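PDB 4ME8: signal peptidase I from Enterococcus faecalis, which probably cleaves hydrophobic N-terminal signal or leader sequences from secreted proteins, as a serine-type endopeptidase of the S26 family. Local coordinates for residues P27-I32 and P52-E57; F111-N116 and D122-G127. All coordinates share one frame; numbering follows the deposited sequence.

Contact 1 (P27-I32 and P52-E57)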
ATOM      1  N   PRO A  27      -7.027 -11.630  -4.745  1.00 55.33           N
ATOM      2  CA  PRO A  27      -7.048 -10.208  -4.375  1.00 49.81           C
ATOM      3  C   PRO A  27      -6.795  -9.272  -5.560  1.00 46.46           C
ATOM      4  O   PRO A  27      -5.963  -9.564  -6.414  1.00 46.70           O
ATOM      5  CB  PRO A  27      -5.936 -10.099  -3.321  1.00 48.96           C
ATOM      6  CG  PRO A  27      -5.805 -11.485  -2.777  1.00 52.64           C
ATOM      7  CD  PRO A  27      -6.017 -12.371  -3.966  1.00 55.74           C
ATOM      8  N   GLN A  28      -7.552  -8.182  -5.615  1.00 44.85           N
ATOM      9  CA  GLN A  28      -7.431  -7.174  -6.665  1.00 44.61           C
ATOM     10  C   GLN A  28      -7.053  -5.855  -5.996  1.00 41.67           C
ATOM     11  O   GLN A  28      -7.208  -5.709  -4.798  1.00 41.89           O
ATOM     12  CB  GLN A  28      -8.757  -6.996  -7.393  1.00 48.87           C
ATOM     13  CG  GLN A  28      -9.468  -8.286  -7.776  1.00 56.60           C
ATOM     14  CD  GLN A  28     -10.876  -8.033  -8.292  1.00 64.83           C
ATOM     15  OE1 GLN A  28     -11.859  -8.507  -7.711  1.00 71.39           O
ATOM     16  NE2 GLN A  28     -10.986  -7.269  -9.379  1.00 66.49           N
ATOM     17  N   ARG A  29      -6.579  -4.889  -6.765  1.00 40.20           N
ATOM     18  CA  ARG A  29      -6.186  -3.592  -6.205  1.00 38.54           C
ATOM     19  C   ARG A  29      -7.313  -2.899  -5.422  1.00 38.88           C
ATOM     20  O   ARG A  29      -8.464  -2.857  -5.849  1.00 39.57           O
ATOM     21  CB  ARG A  29      -5.695  -2.671  -7.316  1.00 38.17           C
ATOM     22  CG  ARG A  29      -4.949  -1.436  -6.837  1.00 37.64           C
ATOM     23  CD  ARG A  29      -4.743  -0.447  -7.979  1.00 38.17           C
ATOM     24  NE  ARG A  29      -4.442  -1.140  -9.234  1.00 38.21           N
ATOM     25  CZ  ARG A  29      -3.281  -1.738  -9.521  1.00 38.48           C
ATOM     26  NH1 ARG A  29      -2.269  -1.719  -8.653  1.00 37.27           N
ATOM     27  NH2 ARG A  29      -3.134  -2.369 -10.688  1.00 39.55           N
ATOM     28  N   PHE A  30      -6.943  -2.352  -4.270  1.00 39.01           N
ATOM     29  CA  PHE A  30      -7.859  -1.661  -3.361  1.00 40.35           C
ATOM     30  C   PHE A  30      -8.701  -2.614  -2.499  1.00 42.25           C
ATOM     31  O   PHE A  30      -9.485  -2.164  -1.663  1.00 42.67           O
ATOM     32  CB  PHE A  30      -8.742  -0.630  -4.083  1.00 41.41           C
ATOM     33  CG  PHE A  30      -7.964   0.425  -4.842  1.00 40.90           C
ATOM     34  CD1 PHE A  30      -6.944   1.134  -4.229  1.00 40.82           C
ATOM     35  CD2 PHE A  30      -8.283   0.733  -6.158  1.00 42.42           C
ATOM     36  CE1 PHE A  30      -6.243   2.120  -4.911  1.00 41.73           C
ATOM     37  CE2 PHE A  30      -7.590   1.724  -6.846  1.00 43.19           C
ATOM     38  CZ  PHE A  30      -6.572   2.424  -6.218  1.00 42.09           C
ATOM     39  N   ASP A  31      -8.524  -3.920  -2.681  1.00 42.61           N
ATOM     40  CA  ASP A  31      -9.025  -4.887  -1.716  1.00 45.07           C
ATOM     41  C   ASP A  31      -8.284  -4.723  -0.389  1.00 43.16           C
ATOM     42  O   ASP A  31      -7.091  -4.369  -0.352  1.00 40.89           O
ATOM     43  CB  ASP A  31      -8.844  -6.331  -2.213  1.00 47.70           C
ATOM     44  CG  ASP A  31      -9.856  -6.728  -3.293  1.00 51.17           C
ATOM     45  OD1 ASP A  31     -10.785  -5.942  -3.590  1.00 53.92           O
ATOM     46  OD2 ASP A  31      -9.729  -7.856  -3.837  1.00 53.56           O
ATOM     47  N   ILE A  32      -9.013  -4.973   0.694  1.00 43.17           N
ATOM     48  CA  ILE A  32      -8.424  -5.017   2.026  1.00 43.24           C
ATOM     49  C   ILE A  32      -8.063  -6.466   2.312  1.00 42.96           C
ATOM     50  O   ILE A  32      -8.872  -7.367   2.097  1.00 42.81           O
ATOM     51  CB  ILE A  32      -9.382  -4.438   3.089  1.00 44.74           C
ATOM     52  CG1 ILE A  32      -9.397  -2.919   2.953  1.00 44.40           C
ATOM     53  CG2 ILE A  32      -8.940  -4.809   4.501  1.00 45.82           C
ATOM     54  CD1 ILE A  32     -10.587  -2.267   3.602  1.00 47.86           C
ATOM     55  N   PRO A  52       2.323  -7.640  -8.319  1.00 45.49           N
ATOM     56  CA  PRO A  52       3.570  -8.060  -8.983  1.00 48.71           C
ATOM     57  C   PRO A  52       3.838  -7.395 -10.342  1.00 50.26           C
ATOM     58  O   PRO A  52       2.962  -7.361 -11.216  1.00 51.24           O
ATOM     59  CB  PRO A  52       3.372  -9.564  -9.187  1.00 52.05           C
ATOM     60  CG  PRO A  52       2.438  -9.983  -8.096  1.00 51.17           C
ATOM     61  CD  PRO A  52       1.571  -8.793  -7.780  1.00 47.11           C
ATOM     62  N   GLY A  53       5.046  -6.872 -10.510  1.00 51.36           N
ATOM     63  CA  GLY A  53       5.464  -6.304 -11.790  1.00 52.77           C
ATOM     64  C   GLY A  53       5.300  -4.802 -11.889  1.00 49.33           C
ATOM     65  O   GLY A  53       5.955  -4.162 -12.713  1.00 50.43           O
ATOM     66  N   GLU A  54       4.463  -4.238 -11.023  1.00 46.05           N
ATOM     67  CA  GLU A  54       4.098  -2.828 -11.095  1.00 44.75           C
ATOM     68  C   GLU A  54       5.072  -1.889 -10.370  1.00 44.66           C
ATOM     69  O   GLU A  54       5.650  -2.236  -9.338  1.00 43.78           O
ATOM     70  CB  GLU A  54       2.691  -2.633 -10.536  1.00 43.46           C
ATOM     71  CG  GLU A  54       1.605  -3.295 -11.389  1.00 45.42           C
ATOM     72  CD  GLU A  54       0.248  -3.360 -10.703  1.00 45.66           C
ATOM     73  OE1 GLU A  54       0.163  -3.010  -9.504  1.00 46.27           O
ATOM     74  OE2 GLU A  54      -0.743  -3.772 -11.355  1.00 47.27           O
ATOM     75  N   THR A  55       5.242  -0.691 -10.928  1.00 44.96           N
ATOM     76  CA  THR A  55       5.872   0.407 -10.198  1.00 46.32           C
ATOM     77  C   THR A  55       4.797   1.123  -9.365  1.00 44.45           C
ATOM     78  O   THR A  55       3.632   1.212  -9.783  1.00 44.57           O
ATOM     79  CB  THR A  55       6.558   1.420 -11.141  1.00 48.99           C
ATOM     80  OG1 THR A  55       5.567   2.126 -11.893  1.00 49.02           O
ATOM     81  CG2 THR A  55       7.537   0.724 -12.095  1.00 51.14           C
ATOM     82  N   VAL A  56       5.182   1.602  -8.184  1.00 43.88           N
ATOM     83  CA  VAL A  56       4.293   2.371  -7.319  1.00 43.49           C
ATOM     84  C   VAL A  56       4.944   3.690  -6.977  1.00 46.46           C
ATOM     85  O   VAL A  56       6.088   3.726  -6.523  1.00 48.40           O
ATOM     86  CB  VAL A  56       3.975   1.633  -6.003  1.00 42.39           C
ATOM     87  CG1 VAL A  56       3.121   2.515  -5.092  1.00 42.25           C
ATOM     88  CG2 VAL A  56       3.276   0.309  -6.295  1.00 40.23           C
ATOM     89  N   GLU A  57       4.217   4.774  -7.205  1.00 48.16           N
ATOM     90  CA  GLU A  57       4.707   6.097  -6.872  1.00 52.10           C
ATOM     91  C   GLU A  57       3.597   6.936  -6.250  1.00 52.77           C
ATOM     92  O   GLU A  57       2.443   6.873  -6.667  1.00 50.90           O
ATOM     93  CB  GLU A  57       5.302   6.803  -8.108  1.00 55.09           C
ATOM     94  CG  GLU A  57       5.678   8.265  -7.857  1.00 60.42           C
ATOM     95  CD  GLU A  57       6.630   8.871  -8.891  1.00 66.25           C
ATOM     96  OE1 GLU A  57       6.722   8.374 -10.036  1.00 66.96           O
ATOM     97  OE2 GLU A  57       7.291   9.877  -8.554  1.00 73.48           O
TER
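Arg29 and Glu54 form a two-pronged salt bridge. The guanidinium meets the carboxylate end-on: NH1 of Arg29 donates to OE1 of Glu54 at 2.9 Å, and NH2 of Arg29 donates to OE2 of Glu54, also at 2.9 Å. Both bonds are almost straight, near 175°. The oxygens lie in the guanidinium plane, but each is met on its syn side from well out of the carboxylate plane, as the two planes are turned 32° apart. The side chains come from opposite directions. The Arg29 arm runs out from its turn with CG anti to N (chi1 -166°), and a bend at chi3 sets the guanidinium end-on to Glu54. Each end has a second partner: NH1 of Arg29 also reaches Ile49 O, and OE1 of Glu54 accepts from Leu51 N. Arg29 sits in a type II turn from Gln28 to Asp31, where Gln28 N donates to Asp31 OD2 at 2.8 Å. CG of Arg29 lies over the centre of one face of the Phe30 ring, and Ile65 touches both charged side chains. This surface ion pair joins the turn before strand 32-36 to the loop leading into strand 56-59 of the other sheet, with the extra backbone bonds probably limiting rotation of both charged groups.

Contact 2 (F111-N116 and D122-G127). With EDO (1,2-ethanediol), chain C; EDO (1,2-ethanediol), chain B.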
ATOM      1  N   PHE A 111       2.474  -4.845  -2.389  1.00 40.00           N
ATOM      2  CA  PHE A 111       2.738  -3.589  -1.707  1.00 39.79           C
ATOM      3  C   PHE A 111       1.413  -3.140  -1.125  1.00 39.15           C
ATOM      4  O   PHE A 111       0.414  -3.042  -1.850  1.00 39.01           O
ATOM      5  CB  PHE A 111       3.251  -2.535  -2.693  1.00 40.36           C
ATOM      6  CG  PHE A 111       3.699  -1.264  -2.034  1.00 40.55           C
ATOM      7  CD1 PHE A 111       4.976  -1.153  -1.518  1.00 42.37           C
ATOM      8  CD2 PHE A 111       2.832  -0.187  -1.915  1.00 39.31           C
ATOM      9  CE1 PHE A 111       5.389   0.019  -0.896  1.00 44.21           C
ATOM     10  CE2 PHE A 111       3.230   0.977  -1.288  1.00 40.48           C
ATOM     11  CZ  PHE A 111       4.511   1.087  -0.779  1.00 43.25           C
ATOM     12  N   VAL A 112       1.383  -2.905   0.183  1.00 40.19           N
ATOM     13  CA  VAL A 112       0.133  -2.541   0.869  1.00 39.42           C
ATOM     14  C   VAL A 112       0.288  -1.229   1.643  1.00 39.74           C
ATOM     15  O   VAL A 112       1.389  -0.858   2.015  1.00 40.33           O
ATOM     16  CB  VAL A 112      -0.353  -3.662   1.809  1.00 40.38           C
ATOM     17  CG1 VAL A 112      -0.504  -4.981   1.047  1.00 40.45           C
ATOM     18  CG2 VAL A 112       0.572  -3.827   3.014  1.00 42.01           C
ATOM     19  N   LEU A 113      -0.815  -0.515   1.837  1.00 39.50           N
ATOM     20  CA  LEU A 113      -0.824   0.723   2.613  1.00 39.60           C
ATOM     21  C   LEU A 113      -2.076   0.755   3.483  1.00 40.05           C
ATOM     22  O   LEU A 113      -3.109   0.224   3.089  1.00 39.82           O
ATOM     23  CB  LEU A 113      -0.834   1.937   1.691  1.00 39.71           C
ATOM     24  CG  LEU A 113       0.339   2.202   0.748  1.00 39.73           C
ATOM     25  CD1 LEU A 113       0.014   3.398  -0.123  1.00 40.57           C
ATOM     26  CD2 LEU A 113       1.642   2.453   1.490  1.00 41.56           C
ATOM     27  N   GLY A 114      -1.984   1.385   4.652  1.00 40.84           N
ATOM     28  CA  GLY A 114      -3.149   1.569   5.512  1.00 41.92           C
ATOM     29  C   GLY A 114      -3.816   2.912   5.279  1.00 43.18           C
ATOM     30  O   GLY A 114      -3.130   3.909   5.038  1.00 44.07           O
ATOM     31  N   ASP A 115      -5.145   2.951   5.387  1.00 43.72           N
ATOM     32  CA  ASP A 115      -5.908   4.175   5.110  1.00 45.62           C
ATOM     33  C   ASP A 115      -5.571   5.315   6.079  1.00 48.54           C
ATOM     34  O   ASP A 115      -5.552   6.477   5.661  1.00 50.93           O
ATOM     35  CB  ASP A 115      -7.412   3.909   5.124  1.00 46.78           C
ATOM     36  CG  ASP A 115      -7.876   2.995   3.979  1.00 45.41           C
ATOM     37  OD1 ASP A 115      -7.074   2.610   3.085  1.00 42.72           O
ATOM     38  OD2 ASP A 115      -9.079   2.662   3.978  1.00 47.48           O
ATOM     39  N   ASN A 116      -5.341   4.995   7.359  1.00 48.58           N
ATOM     40  CA  ASN A 116      -4.868   5.999   8.324  0.50 51.80           C
ATOM     41  C   ASN A 116      -3.359   6.203   8.119  1.00 51.14           C
ATOM     42  O   ASN A 116      -2.529   5.853   8.965  1.00 51.34           O
ATOM     43  CB  ASN A 116      -5.213   5.609   9.772  0.50 53.39           C
ATOM     44  CG  ASN A 116      -5.253   6.810  10.713  0.50 57.76           C
ATOM     45  OD1 ASN A 116      -5.348   7.956  10.279  0.50 60.00           O
ATOM     46  ND2 ASN A 116      -5.185   6.544  12.010  0.50 59.61           N
ATOM     47  N   ASP A 122       3.077   0.010   7.287  1.00 46.56           N
ATOM     48  CA  ASP A 122       2.681  -0.692   6.072  1.00 44.10           C
ATOM     49  C   ASP A 122       3.906  -0.851   5.186  1.00 44.08           C
ATOM     50  O   ASP A 122       5.021  -0.785   5.694  1.00 45.57           O
ATOM     51  CB  ASP A 122       1.503   0.022   5.396  1.00 42.60           C
ATOM     52  CG  ASP A 122       1.742   1.510   5.205  1.00 43.34           C
ATOM     53  OD1 ASP A 122       2.898   1.903   4.955  1.00 45.27           O
ATOM     54  OD2 ASP A 122       0.766   2.284   5.307  1.00 42.62           O
ATOM     55  N   SER A 123       3.722  -1.085   3.886  1.00 42.80           N
ATOM     56  CA  SER A 123       4.858  -1.434   3.021  1.00 43.29           C
ATOM     57  C   SER A 123       5.891  -0.318   2.903  1.00 45.81           C
ATOM     58  O   SER A 123       7.054  -0.588   2.589  1.00 47.89           O
ATOM     59  CB  SER A 123       4.391  -1.877   1.633  1.00 41.43           C
ATOM     60  OG  SER A 123       3.820  -3.176   1.674  1.00 41.58           O
ATOM     61  N   ARG A 124       5.482   0.926   3.160  1.00 46.34           N
ATOM     62  CA  ARG A 124       6.446   2.025   3.255  1.00 50.36           C
ATOM     63  C   ARG A 124       7.529   1.784   4.296  1.00 52.92           C
ATOM     64  O   ARG A 124       8.606   2.356   4.187  1.00 55.70           O
ATOM     65  CB  ARG A 124       5.752   3.343   3.590  1.00 51.48           C
ATOM     66  CG  ARG A 124       4.987   3.951   2.434  1.00 51.56           C
ATOM     67  CD  ARG A 124       4.148   5.129   2.894  1.00 53.63           C
ATOM     68  NE  ARG A 124       3.140   4.729   3.876  1.00 52.60           N
ATOM     69  CZ  ARG A 124       2.391   5.582   4.574  1.00 54.92           C
ATOM     70  NH1 ARG A 124       2.524   6.897   4.406  1.00 57.38           N
ATOM     71  NH2 ARG A 124       1.504   5.118   5.450  1.00 54.44           N
ATOM     72  N   TYR A 125       7.230   0.970   5.314  1.00 53.49           N
ATOM     73  CA  TYR A 125       8.119   0.812   6.471  1.00 57.20           C
ATOM     74  C   TYR A 125       8.508  -0.637   6.797  1.00 58.11           C
ATOM     75  O   TYR A 125       9.621  -0.862   7.278  1.00 61.78           O
ATOM     76  CB  TYR A 125       7.494   1.490   7.696  1.00 58.25           C
ATOM     77  CG  TYR A 125       7.067   2.918   7.420  1.00 58.48           C
ATOM     78  CD1 TYR A 125       8.005   3.892   7.094  1.00 61.85           C
ATOM     79  CD2 TYR A 125       5.726   3.290   7.463  1.00 56.80           C
ATOM     80  CE1 TYR A 125       7.624   5.199   6.831  1.00 63.18           C
ATOM     81  CE2 TYR A 125       5.333   4.594   7.202  1.00 58.00           C
ATOM     82  CZ  TYR A 125       6.285   5.542   6.886  1.00 61.51           C
ATOM     83  OH  TYR A 125       5.898   6.830   6.629  1.00 64.83           O
ATOM     84  N   PHE A 126       7.612  -1.606   6.571  1.00 55.33           N
ATOM     85  CA  PHE A 126       7.982  -3.032   6.707  1.00 55.83           C
ATOM     86  C   PHE A 126       8.229  -3.785   5.382  1.00 55.22           C
ATOM     87  O   PHE A 126       8.487  -4.994   5.390  1.00 57.03           O
ATOM     88  CB  PHE A 126       7.035  -3.811   7.652  1.00 55.01           C
ATOM     89  CG  PHE A 126       5.588  -3.918   7.202  1.00 51.79           C
ATOM     90  CD1 PHE A 126       5.236  -4.149   5.877  1.00 49.61           C
ATOM     91  CD2 PHE A 126       4.575  -3.871   8.148  1.00 51.11           C
ATOM     92  CE1 PHE A 126       3.914  -4.271   5.499  1.00 46.91           C
ATOM     93  CE2 PHE A 126       3.244  -4.001   7.781  1.00 49.22           C
ATOM     94  CZ  PHE A 126       2.911  -4.206   6.453  1.00 47.57           C
ATOM     95  N   GLY A 127       8.166  -3.080   4.254  1.00 52.87           N
ATOM     96  CA  GLY A 127       8.522  -3.677   2.969  1.00 52.50           C
ATOM     97  C   GLY A 127       7.399  -4.511   2.390  1.00 49.82           C
ATOM     98  O   GLY A 127       6.265  -4.424   2.841  1.00 48.57           O
TER
HETATM   99  C1  EDO C 201      11.371   5.475   4.123  1.00 69.14           C
HETATM  100  O1  EDO C 201      10.390   6.472   4.469  1.00 56.28           O
HETATM  101  C2  EDO C 201      11.337   4.308   5.112  1.00 67.42           C
HETATM  102  O2  EDO C 201      11.306   3.040   4.427  1.00 68.35           O
HETATM  103  C1  EDO B 200      -7.728  -1.599   6.912  1.00 49.52           C
HETATM  104  O1  EDO B 200      -8.134  -1.044   8.174  1.00 62.61           O
HETATM  105  C2  EDO B 200      -7.409  -0.484   5.920  1.00 52.28           C
HETATM  106  O2  EDO B 200      -6.127   0.081   6.204  1.00 46.69           O
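Gly114 and Asp122 meet within the C-terminal signature of type I signal peptidases, Gly-Asp-Asn at 114-116 followed by Asp122-Ser123-Arg124. A short, weakly bonded helical turn around 123-126 is fastened here to the end of strand 109-113. Ser123 makes the first link. Its OG accepts from Val112 N at 2.9 Å, almost straight at 178°, and donates to Gly127 O. Ser123 N returns a bond to Val112 O at 3.0 Å, so Val112 is held through both its backbone N and O. CB of Ser123 sits over one face of the Phe111 ring, 3.5 Å from the ring centroid, in a CH-pi contact. Asp122 is the N-cap: its OD1 accepts a rather long, bent bond from Arg124 N. Its carboxylate is also gripped side-on by Arg124, with NE to Asp122 OD1 at 3.0 Å and NH2 to Asp122 OD2 at 2.9 Å. Both carboxylate oxygens use their syn lone pairs. Gly114 N approaches Asp122 OD2 from the anti side at 3.0 Å, and Ser120 OG bonds to the same oxygen. Arg124 NH2 also donates to Arg117 O. Leu113 CD2 packs against Arg124 NE at 3.6 Å, the side chains crossing at about a right angle. Val112 CG2 meets the edge of the Phe126 ring. Donors from Arg124, Gly114 and Ser120 thus hold the buried Asp122 carboxylate in place, and its side chain touches Lys46. The network is consistent with holding Gly114 close to Lys46, predicted to be in the active site.

Contact 2 is buried and contact 1 lies at the surface, though their centres are only about 12 Å apart. They meet where Val56 CG1 packs on Phe111 CE2 at 4.1 Å. Both are anchored on strand 43-50: contact 1 through Ile49 O, and contact 2 through backbone bonds of Phe111 and Leu113. Each has an arginine gripping a carboxylate with two nitrogens, but the roles differ. In contact 1 the ion pair itself spans two loops. In contact 2 the pair lies within 122-127, but its carboxylate also takes a backbone N-H across the contact. There a serine hydroxyl and apolar packing add to the join, near the predicted active site. Contact 1 lies away from that site.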